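Local atomic coordinates of TIR-NB-LRR type resistance protein RPV1 (Vitis rotundifolia, PDB entry 5KU7), a protein that belongs to the TIR-NB-LRR class of plant disease-resistance proteins and is represented here by its TIR domain, an alpha/beta fold with a parallel central sheet. Residues A[8-13]-A[36-41]; A[49-54]-A[75-80]; A[63-68]-A[95-100]. All coordinates share one frame; numbering follows the deposited sequence.

Contact 1 (A[8-13]-A[36-41])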
ATOM      1  N   TYR A   8     -23.264   3.709  -8.256  1.00 47.78           N
ATOM      2  CA  TYR A   8     -21.807   3.643  -8.259  1.00 43.76           C
ATOM      3  C   TYR A   8     -21.258   3.109  -9.571  1.00 44.81           C
ATOM      4  O   TYR A   8     -21.907   2.317 -10.254  1.00 46.21           O
ATOM      5  CB  TYR A   8     -21.326   2.765  -7.103  1.00 42.20           C
ATOM      6  CG  TYR A   8     -21.851   3.193  -5.737  1.00 46.58           C
ATOM      7  CD1 TYR A   8     -21.176   4.146  -4.991  1.00 43.67           C
ATOM      8  CD2 TYR A   8     -23.028   2.653  -5.208  1.00 48.49           C
ATOM      9  CE1 TYR A   8     -21.636   4.539  -3.754  1.00 46.43           C
ATOM     10  CE2 TYR A   8     -23.502   3.043  -3.967  1.00 45.65           C
ATOM     11  CZ  TYR A   8     -22.797   3.987  -3.247  1.00 51.20           C
ATOM     12  OH  TYR A   8     -23.240   4.395  -2.012  1.00 60.22           O
ATOM     13  N   ASP A   9     -20.052   3.539  -9.923  1.00 41.91           N
ATOM     14  CA  ASP A   9     -19.362   2.977 -11.079  1.00 39.95           C
ATOM     15  C   ASP A   9     -18.727   1.635 -10.730  1.00 37.04           C
ATOM     16  O   ASP A   9     -18.734   0.698 -11.525  1.00 36.70           O
ATOM     17  CB  ASP A   9     -18.330   3.971 -11.585  1.00 36.50           C
ATOM     18  CG  ASP A   9     -18.979   5.231 -12.112  1.00 37.85           C
ATOM     19  OD1 ASP A   9     -19.960   5.105 -12.876  1.00 39.53           O
ATOM     20  OD2 ASP A   9     -18.555   6.338 -11.729  1.00 37.45           O
ATOM     21  N   VAL A  10     -18.201   1.550  -9.515  1.00 34.32           N
ATOM     22  CA  VAL A  10     -17.507   0.363  -9.052  1.00 33.44           C
ATOM     23  C   VAL A  10     -17.890  -0.031  -7.624  1.00 39.46           C
ATOM     24  O   VAL A  10     -17.927   0.804  -6.709  1.00 36.14           O
ATOM     25  CB  VAL A  10     -15.984   0.563  -9.105  1.00 32.38           C
ATOM     26  CG1 VAL A  10     -15.270  -0.547  -8.340  1.00 31.46           C
ATOM     27  CG2 VAL A  10     -15.518   0.618 -10.553  1.00 37.03           C
ATOM     28  N   PHE A  11     -18.188  -1.314  -7.448  1.00 40.62           N
ATOM     29  CA  PHE A  11     -18.294  -1.899  -6.117  1.00 43.05           C
ATOM     30  C   PHE A  11     -16.989  -2.639  -5.835  1.00 39.81           C
ATOM     31  O   PHE A  11     -16.589  -3.523  -6.600  1.00 36.39           O
ATOM     32  CB  PHE A  11     -19.513  -2.839  -6.005  1.00 34.06           C
ATOM     33  CG  PHE A  11     -19.634  -3.527  -4.675  1.00 33.85           C
ATOM     34  CD1 PHE A  11     -18.991  -4.732  -4.442  1.00 34.56           C
ATOM     35  CD2 PHE A  11     -20.395  -2.971  -3.651  1.00 34.77           C
ATOM     36  CE1 PHE A  11     -19.094  -5.374  -3.208  1.00 33.65           C
ATOM     37  CE2 PHE A  11     -20.509  -3.610  -2.419  1.00 34.28           C
ATOM     38  CZ  PHE A  11     -19.853  -4.812  -2.202  1.00 37.58           C
ATOM     39  N   LEU A  12     -16.322  -2.251  -4.752  1.00 38.13           N
ATOM     40  CA  LEU A  12     -15.073  -2.870  -4.322  1.00 36.25           C
ATOM     41  C   LEU A  12     -15.285  -4.056  -3.396  1.00 42.30           C
ATOM     42  O   LEU A  12     -15.619  -3.871  -2.229  1.00 47.38           O
ATOM     43  CB  LEU A  12     -14.208  -1.858  -3.587  1.00 32.62           C
ATOM     44  CG  LEU A  12     -13.010  -1.345  -4.331  1.00 33.18           C
ATOM     45  CD1 LEU A  12     -12.245  -0.376  -3.434  1.00 28.96           C
ATOM     46  CD2 LEU A  12     -12.181  -2.574  -4.710  1.00 30.99           C
ATOM     47  N   SER A  13     -15.047  -5.266  -3.889  1.00 38.02           N
ATOM     48  CA  SER A  13     -15.119  -6.448  -3.038  1.00 33.89           C
ATOM     49  C   SER A  13     -13.717  -6.893  -2.618  1.00 36.18           C
ATOM     50  O   SER A  13     -12.848  -7.114  -3.453  1.00 39.52           O
ATOM     51  CB  SER A  13     -15.859  -7.574  -3.760  1.00 35.58           C
ATOM     52  OG  SER A  13     -15.820  -8.792  -3.037  1.00 37.86           O
ATOM     53  N   ILE A  36     -14.052   7.798 -10.925  1.00 36.26           N
ATOM     54  CA  ILE A  36     -14.782   6.544 -10.826  1.00 35.59           C
ATOM     55  C   ILE A  36     -15.472   6.430  -9.462  1.00 37.50           C
ATOM     56  O   ILE A  36     -14.830   6.166  -8.445  1.00 35.82           O
ATOM     57  CB  ILE A  36     -13.849   5.346 -11.050  1.00 37.73           C
ATOM     58  CG1 ILE A  36     -13.111   5.524 -12.394  1.00 44.28           C
ATOM     59  CG2 ILE A  36     -14.641   4.057 -11.038  1.00 33.68           C
ATOM     60  CD1 ILE A  36     -12.062   4.453 -12.728  1.00 34.85           C
ATOM     61  N   ARG A  37     -16.785   6.669  -9.440  1.00 38.24           N
ATOM     62  CA  ARG A  37     -17.520   6.610  -8.181  1.00 39.51           C
ATOM     63  C   ARG A  37     -17.543   5.180  -7.637  1.00 38.63           C
ATOM     64  O   ARG A  37     -18.107   4.287  -8.251  1.00 43.43           O
ATOM     65  CB  ARG A  37     -18.941   7.150  -8.337  1.00 44.36           C
ATOM     66  CG  ARG A  37     -19.338   7.979  -7.129  1.00 54.71           C
ATOM     67  CD  ARG A  37     -20.821   8.218  -6.982  1.00 65.16           C
ATOM     68  NE  ARG A  37     -21.116   8.708  -5.633  1.00 76.53           N
ATOM     69  CZ  ARG A  37     -22.336   8.882  -5.135  1.00 78.79           C
ATOM     70  NH1 ARG A  37     -23.405   8.605  -5.874  1.00 81.27           N
ATOM     71  NH2 ARG A  37     -22.488   9.332  -3.893  1.00 76.69           N
ATOM     72  N   THR A  38     -16.954   4.984  -6.464  1.00 35.77           N
ATOM     73  CA  THR A  38     -16.702   3.648  -5.952  1.00 31.07           C
ATOM     74  C   THR A  38     -17.302   3.412  -4.592  1.00 36.77           C
ATOM     75  O   THR A  38     -17.175   4.243  -3.695  1.00 32.25           O
ATOM     76  CB  THR A  38     -15.189   3.397  -5.872  1.00 30.47           C
ATOM     77  OG1 THR A  38     -14.648   3.562  -7.184  1.00 32.40           O
ATOM     78  CG2 THR A  38     -14.874   1.988  -5.357  1.00 29.82           C
ATOM     79  N   PHE A  39     -17.957   2.266  -4.433  1.00 44.50           N
ATOM     80  CA  PHE A  39     -18.459   1.887  -3.119  1.00 37.73           C
ATOM     81  C   PHE A  39     -17.456   0.991  -2.435  1.00 35.08           C
ATOM     82  O   PHE A  39     -17.164  -0.110  -2.907  1.00 35.65           O
ATOM     83  CB  PHE A  39     -19.813   1.179  -3.208  1.00 40.58           C
ATOM     84  CG  PHE A  39     -20.358   0.729  -1.862  1.00 37.67           C
ATOM     85  CD1 PHE A  39     -19.870  -0.423  -1.245  1.00 35.63           C
ATOM     86  CD2 PHE A  39     -21.362   1.445  -1.233  1.00 43.19           C
ATOM     87  CE1 PHE A  39     -20.350  -0.835  -0.020  1.00 41.85           C
ATOM     88  CE2 PHE A  39     -21.873   1.034   0.003  1.00 42.31           C
ATOM     89  CZ  PHE A  39     -21.368  -0.102   0.607  1.00 41.77           C
ATOM     90  N   ARG A  40     -16.951   1.467  -1.305  1.00 35.70           N
ATOM     91  CA  ARG A  40     -16.015   0.708  -0.490  1.00 36.58           C
ATOM     92  C   ARG A  40     -16.509   0.640   0.940  1.00 34.34           C
ATOM     93  O   ARG A  40     -16.475   1.645   1.641  1.00 35.84           O
ATOM     94  CB  ARG A  40     -14.614   1.339  -0.558  1.00 36.09           C
ATOM     95  CG  ARG A  40     -13.575   0.543   0.183  1.00 27.58           C
ATOM     96  CD  ARG A  40     -13.542   0.980   1.643  1.00 31.77           C
ATOM     97  NE  ARG A  40     -12.171   1.366   1.931  1.00 50.78           N
ATOM     98  CZ  ARG A  40     -11.739   2.609   2.044  1.00 46.14           C
ATOM     99  NH1 ARG A  40     -12.578   3.628   1.980  1.00 33.96           N
ATOM    100  NH2 ARG A  40     -10.456   2.820   2.259  1.00 54.50           N
ATOM    101  N   ASP A  41     -16.952  -0.545   1.368  1.00 35.83           N
ATOM    102  CA  ASP A  41     -17.668  -0.688   2.645  1.00 37.05           C
ATOM    103  C   ASP A  41     -16.751  -0.367   3.814  1.00 40.21           C
ATOM    104  O   ASP A  41     -15.702  -0.988   3.970  1.00 35.21           O
ATOM    105  CB  ASP A  41     -18.246  -2.104   2.813  1.00 31.77           C
ATOM    106  CG  ASP A  41     -19.069  -2.259   4.111  1.00 42.70           C
ATOM    107  OD1 ASP A  41     -19.727  -1.285   4.520  1.00 46.98           O
ATOM    108  OD2 ASP A  41     -19.080  -3.350   4.722  1.00 39.56           O
TER
HETATM  109  O   HOH W   1     -17.315  -2.985  -0.224  1.00 34.14           O
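Tyr8, Phe11 and Phe39 form an aromatic cluster where strand 38-39 lies along strand 8-14, at one edge of the parallel sheet of the TIR domain. Phe39 can be followed outward. Its CB sits over the centre of the Tyr8 ring, 3.7 Å from the centroid, in a CH-pi contact. With CG anti to the backbone N (chi1 178°), the ring extends alongside that of Phe11, and CG lies near Phe11 CD2. CD2 of Phe39 reaches Tyr8 CZ at 3.5 Å, so the Phe39 edge meets the Tyr8 face and the planes stand 80° apart. CE2 nears Tyr8 OH. On the other flank, Phe39 CD1 lies 3.5 Å from Phe11 CE2, and CE1 touches the same atom. These two rings are nearly parallel but slid apart, with little overlap. Helix 52-59 covers the outer end of the Phe39 ring.

The sheet's other face carries Val10 and Thr38. There Val10 CG2 packs on Ile36 CG2 at 3.6 Å. Between the faces, Phe39 N donates to Val10 O and Leu12 N to Phe39 O. Arg37 O accepts from both Val10 N and Asp9 N. Asp9 OD2 takes Arg37 N on its anti lone pair at 2.9 Å, while OD1 pairs with Arg62. At the far end a water bridges the two segments, accepting from Asp41 N and donating to Leu12 O at 2.8 Å.

Contact 2 (A[49-54]-A[75-80])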
ATOM      1  N   ALA A  49     -25.768 -13.210   8.482  1.00 61.86           N
ATOM      2  CA  ALA A  49     -26.109 -13.016   7.077  1.00 60.54           C
ATOM      3  C   ALA A  49     -25.586 -11.693   6.552  1.00 58.37           C
ATOM      4  O   ALA A  49     -25.573 -10.690   7.267  1.00 49.98           O
ATOM      5  CB  ALA A  49     -27.619 -13.097   6.880  1.00 56.49           C
ATOM      6  N   ILE A  50     -25.186 -11.691   5.288  1.00 61.84           N
ATOM      7  CA  ILE A  50     -24.631 -10.493   4.671  1.00 54.37           C
ATOM      8  C   ILE A  50     -25.664  -9.368   4.674  1.00 55.77           C
ATOM      9  O   ILE A  50     -26.865  -9.616   4.527  1.00 56.55           O
ATOM     10  CB  ILE A  50     -24.169 -10.782   3.248  1.00 45.97           C
ATOM     11  CG1 ILE A  50     -23.393  -9.597   2.700  1.00 51.37           C
ATOM     12  CG2 ILE A  50     -25.360 -11.090   2.353  1.00 50.31           C
ATOM     13  CD1 ILE A  50     -22.809  -9.862   1.333  1.00 53.05           C
ATOM     14  N   ALA A  51     -25.187  -8.140   4.867  1.00 51.53           N
ATOM     15  CA  ALA A  51     -26.053  -6.973   4.959  1.00 52.65           C
ATOM     16  C   ALA A  51     -26.759  -6.665   3.642  1.00 51.93           C
ATOM     17  O   ALA A  51     -26.127  -6.636   2.591  1.00 54.76           O
ATOM     18  CB  ALA A  51     -25.254  -5.767   5.422  1.00 44.38           C
ATOM     19  N   PRO A  52     -28.084  -6.432   3.704  1.00 51.68           N
ATOM     20  CA  PRO A  52     -28.886  -6.070   2.537  1.00 50.40           C
ATOM     21  C   PRO A  52     -28.377  -4.821   1.843  1.00 48.31           C
ATOM     22  O   PRO A  52     -28.494  -4.739   0.628  1.00 50.43           O
ATOM     23  CB  PRO A  52     -30.290  -5.833   3.129  1.00 53.66           C
ATOM     24  CG  PRO A  52     -30.317  -6.663   4.357  1.00 54.91           C
ATOM     25  CD  PRO A  52     -28.913  -6.616   4.905  1.00 55.17           C
ATOM     26  N   GLU A  53     -27.858  -3.858   2.601  1.00 51.29           N
ATOM     27  CA  GLU A  53     -27.280  -2.644   2.024  1.00 55.30           C
ATOM     28  C   GLU A  53     -26.161  -2.987   1.019  1.00 55.54           C
ATOM     29  O   GLU A  53     -25.978  -2.291   0.015  1.00 56.97           O
ATOM     30  CB  GLU A  53     -26.736  -1.721   3.133  1.00 63.88           C
ATOM     31  CG  GLU A  53     -25.788  -0.615   2.627  1.00 77.94           C
ATOM     32  CD  GLU A  53     -25.188   0.270   3.738  1.00 81.71           C
ATOM     33  OE1 GLU A  53     -25.724   0.268   4.868  1.00 78.11           O
ATOM     34  OE2 GLU A  53     -24.182   0.977   3.465  1.00 80.12           O
ATOM     35  N   LEU A  54     -25.431  -4.068   1.280  1.00 48.80           N
ATOM     36  CA  LEU A  54     -24.326  -4.464   0.418  1.00 41.54           C
ATOM     37  C   LEU A  54     -24.807  -5.087  -0.896  1.00 47.86           C
ATOM     38  O   LEU A  54     -24.272  -4.785  -1.976  1.00 42.25           O
ATOM     39  CB  LEU A  54     -23.398  -5.440   1.147  1.00 44.32           C
ATOM     40  CG  LEU A  54     -22.480  -4.896   2.257  1.00 47.00           C
ATOM     41  CD1 LEU A  54     -21.536  -5.973   2.777  1.00 37.53           C
ATOM     42  CD2 LEU A  54     -21.678  -3.688   1.772  1.00 35.39           C
ATOM     43  N   SER A  75     -14.018 -15.847   4.151  1.00 47.48           N
ATOM     44  CA  SER A  75     -15.107 -15.028   4.627  1.00 45.96           C
ATOM     45  C   SER A  75     -16.354 -15.366   3.835  1.00 46.49           C
ATOM     46  O   SER A  75     -16.403 -15.175   2.624  1.00 41.77           O
ATOM     47  CB  SER A  75     -14.755 -13.546   4.525  1.00 44.60           C
ATOM     48  OG  SER A  75     -15.912 -12.741   4.577  1.00 51.91           O
ATOM     49  N   ARG A  76     -17.363 -15.874   4.535  1.00 53.45           N
ATOM     50  CA  ARG A  76     -18.619 -16.235   3.908  1.00 50.67           C
ATOM     51  C   ARG A  76     -19.245 -14.994   3.314  1.00 49.82           C
ATOM     52  O   ARG A  76     -19.831 -15.056   2.230  1.00 57.96           O
ATOM     53  CB  ARG A  76     -19.573 -16.898   4.903  1.00 53.78           C
ATOM     54  CG  ARG A  76     -18.955 -18.040   5.668  1.00 59.13           C
ATOM     55  CD  ARG A  76     -20.003 -18.854   6.409  1.00 66.46           C
ATOM     56  NE  ARG A  76     -20.966 -18.007   7.100  1.00 70.48           N
ATOM     57  CZ  ARG A  76     -20.886 -17.672   8.383  1.00 71.71           C
ATOM     58  NH1 ARG A  76     -19.870 -18.102   9.123  1.00 72.88           N
ATOM     59  NH2 ARG A  76     -21.819 -16.893   8.916  1.00 65.40           N
ATOM     60  N   TRP A  77     -19.103 -13.865   4.007  1.00 42.13           N
ATOM     61  CA  TRP A  77     -19.610 -12.601   3.484  1.00 37.96           C
ATOM     62  C   TRP A  77     -18.960 -12.279   2.150  1.00 39.46           C
ATOM     63  O   TRP A  77     -19.658 -11.906   1.208  1.00 40.73           O
ATOM     64  CB  TRP A  77     -19.392 -11.455   4.474  1.00 42.02           C
ATOM     65  CG  TRP A  77     -20.358 -11.456   5.629  1.00 56.95           C
ATOM     66  CD1 TRP A  77     -20.698 -12.520   6.424  1.00 66.55           C
ATOM     67  CD2 TRP A  77     -21.089 -10.330   6.138  1.00 65.04           C
ATOM     68  NE1 TRP A  77     -21.611 -12.128   7.383  1.00 69.16           N
ATOM     69  CE2 TRP A  77     -21.864 -10.790   7.233  1.00 70.65           C
ATOM     70  CE3 TRP A  77     -21.171  -8.978   5.772  1.00 64.59           C
ATOM     71  CZ2 TRP A  77     -22.707  -9.943   7.963  1.00 74.47           C
ATOM     72  CZ3 TRP A  77     -22.019  -8.136   6.500  1.00 65.54           C
ATOM     73  CH2 TRP A  77     -22.771  -8.626   7.583  1.00 72.38           C
ATOM     74  N   CYS A  78     -17.634 -12.423   2.049  1.00 35.70           N
ATOM     75  CA  CYS A  78     -16.972 -12.219   0.760  1.00 33.37           C
ATOM     76  C   CYS A  78     -17.581 -13.152  -0.317  1.00 38.96           C
ATOM     77  O   CYS A  78     -17.890 -12.724  -1.446  1.00 32.43           O
ATOM     78  CB  CYS A  78     -15.454 -12.445   0.885  1.00 33.88           C
ATOM     79  SG  CYS A  78     -14.555 -11.067   1.729  1.00 41.28           S
ATOM     80  N   LEU A  79     -17.773 -14.422   0.038  1.00 36.40           N
ATOM     81  CA  LEU A  79     -18.289 -15.394  -0.928  1.00 40.19           C
ATOM     82  C   LEU A  79     -19.729 -15.066  -1.333  1.00 44.21           C
ATOM     83  O   LEU A  79     -20.082 -15.141  -2.514  1.00 50.14           O
ATOM     84  CB  LEU A  79     -18.191 -16.825  -0.377  1.00 32.36           C
ATOM     85  CG  LEU A  79     -16.762 -17.351  -0.296  1.00 39.24           C
ATOM     86  CD1 LEU A  79     -16.709 -18.782   0.177  1.00 42.56           C
ATOM     87  CD2 LEU A  79     -16.066 -17.225  -1.648  1.00 36.35           C
ATOM     88  N   ASP A  80     -20.562 -14.715  -0.361  1.00 38.65           N
ATOM     89  CA  ASP A  80     -21.956 -14.376  -0.664  1.00 43.59           C
ATOM     90  C   ASP A  80     -21.974 -13.116  -1.518  1.00 47.18           C
ATOM     91  O   ASP A  80     -22.791 -12.974  -2.422  1.00 46.53           O
ATOM     92  CB  ASP A  80     -22.773 -14.191   0.614  1.00 41.61           C
ATOM     93  CG  ASP A  80     -23.136 -15.508   1.260  1.00 50.23           C
ATOM     94  OD1 ASP A  80     -23.181 -16.535   0.541  1.00 49.31           O
ATOM     95  OD2 ASP A  80     -23.382 -15.526   2.487  1.00 59.82           O
TER
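Two helix starts meet here: Trp77, in the first turn of helix 76-91, packs against Ala49, Ile50 and Ala51 in the loop that leads into helix 52-59. The loop backbone lies over one face of the indole. Ile50 CA stands above the centre of the six-membered ring, 3.6 Å from its centroid and 4° off the normal, a CH-pi contact. Ala49 C covers the same face nearer the rim. Ala49 O comes within 3.0 Å of Trp77 CZ2, and Ala51 N lies 3.6 Å from Trp77 CZ3.

Side chains add to this. Ile50 has CG1 anti to its backbone N (chi1 -171°), and CG1 touches Trp77 CE3 at 3.8 Å. Its CD1 reaches on to Trp77 O. Leu54 CD1 approaches Trp77 CE3 more loosely, at 4.3 Å. The indole NE1 makes a weak hydrogen bond to Glu48 O, just before the loop segment. Asp80 comes close only through CB, near Ile50 CD1. Its OD2 forms a salt bridge with Lys129, and its OD1 accepts a hydrogen bond from Trp133 NE1.

Ala51 takes the N-cap position of helix 52-59. Ser75 does so for helix 76-91, where Ser75 OG accepts from Cys78 N at 3.1 Å and 168°, the bond typical of a serine N-cap.

Contact 3 (A[63-68]-A[95-100])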
ATOM      1  N   SER A  63     -20.198  -1.814 -12.089  1.00 39.30           N
ATOM      2  CA  SER A  63     -19.261  -2.928 -12.102  1.00 36.76           C
ATOM      3  C   SER A  63     -18.758  -3.230 -10.712  1.00 31.82           C
ATOM      4  O   SER A  63     -18.987  -2.464  -9.774  1.00 36.24           O
ATOM      5  CB  SER A  63     -18.065  -2.630 -13.012  1.00 45.85           C
ATOM      6  OG  SER A  63     -17.266  -1.589 -12.474  1.00 43.53           O
ATOM      7  N   SER A  64     -18.067  -4.356 -10.585  1.00 31.85           N
ATOM      8  CA  SER A  64     -17.351  -4.686  -9.363  1.00 31.85           C
ATOM      9  C   SER A  64     -15.859  -4.928  -9.642  1.00 34.62           C
ATOM     10  O   SER A  64     -15.486  -5.439 -10.702  1.00 37.43           O
ATOM     11  CB  SER A  64     -17.966  -5.910  -8.691  1.00 32.58           C
ATOM     12  OG  SER A  64     -19.273  -5.631  -8.234  1.00 42.77           O
ATOM     13  N   VAL A  65     -15.014  -4.524  -8.696  1.00 35.96           N
ATOM     14  CA  VAL A  65     -13.600  -4.875  -8.713  1.00 36.44           C
ATOM     15  C   VAL A  65     -13.393  -5.838  -7.573  1.00 36.19           C
ATOM     16  O   VAL A  65     -13.731  -5.513  -6.438  1.00 37.35           O
ATOM     17  CB  VAL A  65     -12.671  -3.666  -8.521  1.00 33.72           C
ATOM     18  CG1 VAL A  65     -11.251  -4.144  -8.346  1.00 34.44           C
ATOM     19  CG2 VAL A  65     -12.753  -2.726  -9.691  1.00 25.37           C
ATOM     20  N   ILE A  66     -12.868  -7.022  -7.863  1.00 35.39           N
ATOM     21  CA  ILE A  66     -12.648  -8.001  -6.814  1.00 29.19           C
ATOM     22  C   ILE A  66     -11.178  -8.093  -6.452  1.00 34.77           C
ATOM     23  O   ILE A  66     -10.341  -8.409  -7.294  1.00 32.92           O
ATOM     24  CB  ILE A  66     -13.145  -9.389  -7.211  1.00 34.29           C
ATOM     25  CG1 ILE A  66     -14.681  -9.438  -7.204  1.00 43.57           C
ATOM     26  CG2 ILE A  66     -12.643 -10.394  -6.208  1.00 37.00           C
ATOM     27  CD1 ILE A  66     -15.324  -8.886  -8.431  1.00 47.66           C
ATOM     28  N   VAL A  67     -10.863  -7.777  -5.202  1.00 32.97           N
ATOM     29  CA  VAL A  67      -9.511  -7.947  -4.709  1.00 28.82           C
ATOM     30  C   VAL A  67      -9.399  -9.325  -4.086  1.00 30.65           C
ATOM     31  O   VAL A  67      -9.608  -9.505  -2.883  1.00 31.34           O
ATOM     32  CB  VAL A  67      -9.137  -6.869  -3.691  1.00 28.50           C
ATOM     33  CG1 VAL A  67      -7.671  -7.020  -3.246  1.00 23.52           C
ATOM     34  CG2 VAL A  67      -9.392  -5.493  -4.280  1.00 27.94           C
ATOM     35  N   PHE A  68      -9.142 -10.315  -4.928  1.00 30.55           N
ATOM     36  CA  PHE A  68      -8.859 -11.650  -4.430  1.00 33.34           C
ATOM     37  C   PHE A  68      -7.536 -11.606  -3.674  1.00 40.41           C
ATOM     38  O   PHE A  68      -6.496 -11.211  -4.223  1.00 39.66           O
ATOM     39  CB  PHE A  68      -8.792 -12.665  -5.571  1.00 37.88           C
ATOM     40  CG  PHE A  68     -10.139 -13.071  -6.115  1.00 36.52           C
ATOM     41  CD1 PHE A  68     -11.109 -13.611  -5.277  1.00 36.99           C
ATOM     42  CD2 PHE A  68     -10.434 -12.920  -7.458  1.00 36.82           C
ATOM     43  CE1 PHE A  68     -12.362 -14.005  -5.778  1.00 32.46           C
ATOM     44  CE2 PHE A  68     -11.672 -13.306  -7.957  1.00 38.53           C
ATOM     45  CZ  PHE A  68     -12.640 -13.844  -7.105  1.00 36.77           C
ATOM     46  N   ALA A  95     -20.393  -5.404 -15.055  1.00 49.82           N
ATOM     47  CA  ALA A  95     -19.012  -5.722 -15.427  1.00 45.10           C
ATOM     48  C   ALA A  95     -18.208  -6.129 -14.205  1.00 41.51           C
ATOM     49  O   ALA A  95     -18.499  -5.692 -13.094  1.00 43.62           O
ATOM     50  CB  ALA A  95     -18.347  -4.542 -16.132  1.00 44.69           C
ATOM     51  N   VAL A  96     -17.209  -6.984 -14.412  1.00 35.17           N
ATOM     52  CA  VAL A  96     -16.466  -7.575 -13.315  1.00 38.63           C
ATOM     53  C   VAL A  96     -14.976  -7.591 -13.619  1.00 46.04           C
ATOM     54  O   VAL A  96     -14.553  -8.161 -14.619  1.00 42.90           O
ATOM     55  CB  VAL A  96     -16.923  -9.011 -13.032  1.00 42.93           C
ATOM     56  CG1 VAL A  96     -16.107  -9.597 -11.894  1.00 41.12           C
ATOM     57  CG2 VAL A  96     -18.423  -9.049 -12.715  1.00 44.16           C
ATOM     58  N   PHE A  97     -14.188  -6.995 -12.734  1.00 44.30           N
ATOM     59  CA  PHE A  97     -12.746  -6.849 -12.934  1.00 38.53           C
ATOM     60  C   PHE A  97     -11.967  -7.519 -11.821  1.00 37.25           C
ATOM     61  O   PHE A  97     -11.887  -6.988 -10.727  1.00 39.77           O
ATOM     62  CB  PHE A  97     -12.370  -5.378 -12.987  1.00 34.34           C
ATOM     63  CG  PHE A  97     -13.137  -4.604 -14.004  1.00 37.70           C
ATOM     64  CD1 PHE A  97     -14.046  -3.638 -13.616  1.00 40.53           C
ATOM     65  CD2 PHE A  97     -12.930  -4.824 -15.355  1.00 38.18           C
ATOM     66  CE1 PHE A  97     -14.744  -2.910 -14.563  1.00 37.10           C
ATOM     67  CE2 PHE A  97     -13.620  -4.103 -16.297  1.00 41.11           C
ATOM     68  CZ  PHE A  97     -14.524  -3.140 -15.902  1.00 34.24           C
ATOM     69  N   PRO A  98     -11.430  -8.717 -12.077  1.00 40.14           N
ATOM     70  CA  PRO A  98     -10.773  -9.396 -10.955  1.00 34.95           C
ATOM     71  C   PRO A  98      -9.279  -9.058 -10.854  1.00 35.01           C
ATOM     72  O   PRO A  98      -8.557  -9.003 -11.862  1.00 38.78           O
ATOM     73  CB  PRO A  98     -10.989 -10.878 -11.272  1.00 36.68           C
ATOM     74  CG  PRO A  98     -11.046 -10.931 -12.804  1.00 37.40           C
ATOM     75  CD  PRO A  98     -11.561  -9.577 -13.275  1.00 37.96           C
ATOM     76  N   ILE A  99      -8.854  -8.806  -9.629  1.00 30.89           N
ATOM     77  CA  ILE A  99      -7.464  -8.605  -9.263  1.00 37.34           C
ATOM     78  C   ILE A  99      -7.030  -9.750  -8.385  1.00 36.93           C
ATOM     79  O   ILE A  99      -7.647 -10.010  -7.353  1.00 37.25           O
ATOM     80  CB  ILE A  99      -7.228  -7.320  -8.459  1.00 33.95           C
ATOM     81  CG1 ILE A  99      -7.616  -6.101  -9.271  1.00 31.54           C
ATOM     82  CG2 ILE A  99      -5.759  -7.254  -8.012  1.00 34.12           C
ATOM     83  CD1 ILE A  99      -7.718  -4.866  -8.435  1.00 26.45           C
ATOM     84  N   PHE A 100      -5.974 -10.429  -8.790  1.00 39.89           N
ATOM     85  CA  PHE A 100      -5.457 -11.525  -8.011  1.00 33.92           C
ATOM     86  C   PHE A 100      -4.265 -10.990  -7.252  1.00 35.56           C
ATOM     87  O   PHE A 100      -3.169 -10.900  -7.789  1.00 36.40           O
ATOM     88  CB  PHE A 100      -5.125 -12.701  -8.924  1.00 33.70           C
ATOM     89  CG  PHE A 100      -6.302 -13.133  -9.793  1.00 40.56           C
ATOM     90  CD1 PHE A 100      -7.303 -13.958  -9.276  1.00 38.47           C
ATOM     91  CD2 PHE A 100      -6.422 -12.692 -11.113  1.00 43.41           C
ATOM     92  CE1 PHE A 100      -8.398 -14.349 -10.062  1.00 38.12           C
ATOM     93  CE2 PHE A 100      -7.511 -13.071 -11.905  1.00 46.09           C
ATOM     94  CZ  PHE A 100      -8.506 -13.902 -11.380  1.00 42.86           C
TER
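Ser63 to Phe68 pair in register with Ala95 to Phe100 as neighbouring parallel strands of a beta-alpha-beta unit. Five backbone hydrogen bonds join them. The N-H groups of Ser64, Ile66 and Phe68 donate to the carbonyl oxygens of Ala95, Phe97 and Ile99 respectively. Phe97 N returns one to Ser64 O, and Ile99 N one to Ile66 O at 2.8 Å. CA-H...O contacts lie between, such as Val65 CA to Phe97 O at 3.4 Å.

Apolar contacts form on both faces. On one, Val65 CG1 touches Ile99 CD1 at 3.6 Å. On the other, Ile66 CD1 meets Val96 CG1, also at 3.6 Å.

Among the aromatics, Phe68 and Phe100 point the same way. Their planes are 13° apart, but the rings are slid so far that they barely overlap; Phe68 CD2 to Phe100 CE1 is 3.6 Å. Ile66 CG2 sits over the centre of the Phe68 ring.

One polar group joins in. Ser63 OG (chi1 68°) lies at the edge of the Phe97 ring, 3.5 Å from Phe97 CE1. It hydrogen-bonds to Asp9 O.

Helices 23-33 and 154-175 pack on the face of Val65, Phe97 and Ile99. The crossover helix 76-91 covers Ser64, Phe68 and Val96, while strand 8-14 borders strand 61-68.

Contacts 1 and 3 belong to the same sheet; contact 2 does not. Contact 3 is its buried middle, with its centre about 4 Å from the centre of the chain. Contact 1 is its partly buried edge, and adds charged and water-mediated links to the backbone pairing. The two are joined where Phe11 N probably hydrogen-bonds to Ser63 O at 2.7 Å. Contact 2 is at the surface and relies on packing over one face of an indole. It touches contact 1 through Leu54 CD2, 3.6 Å from Phe39 CE1. It does not touch contact 3, but helix 76-91, whose first turn takes part in it, is the crossover between the two strands of contact 3.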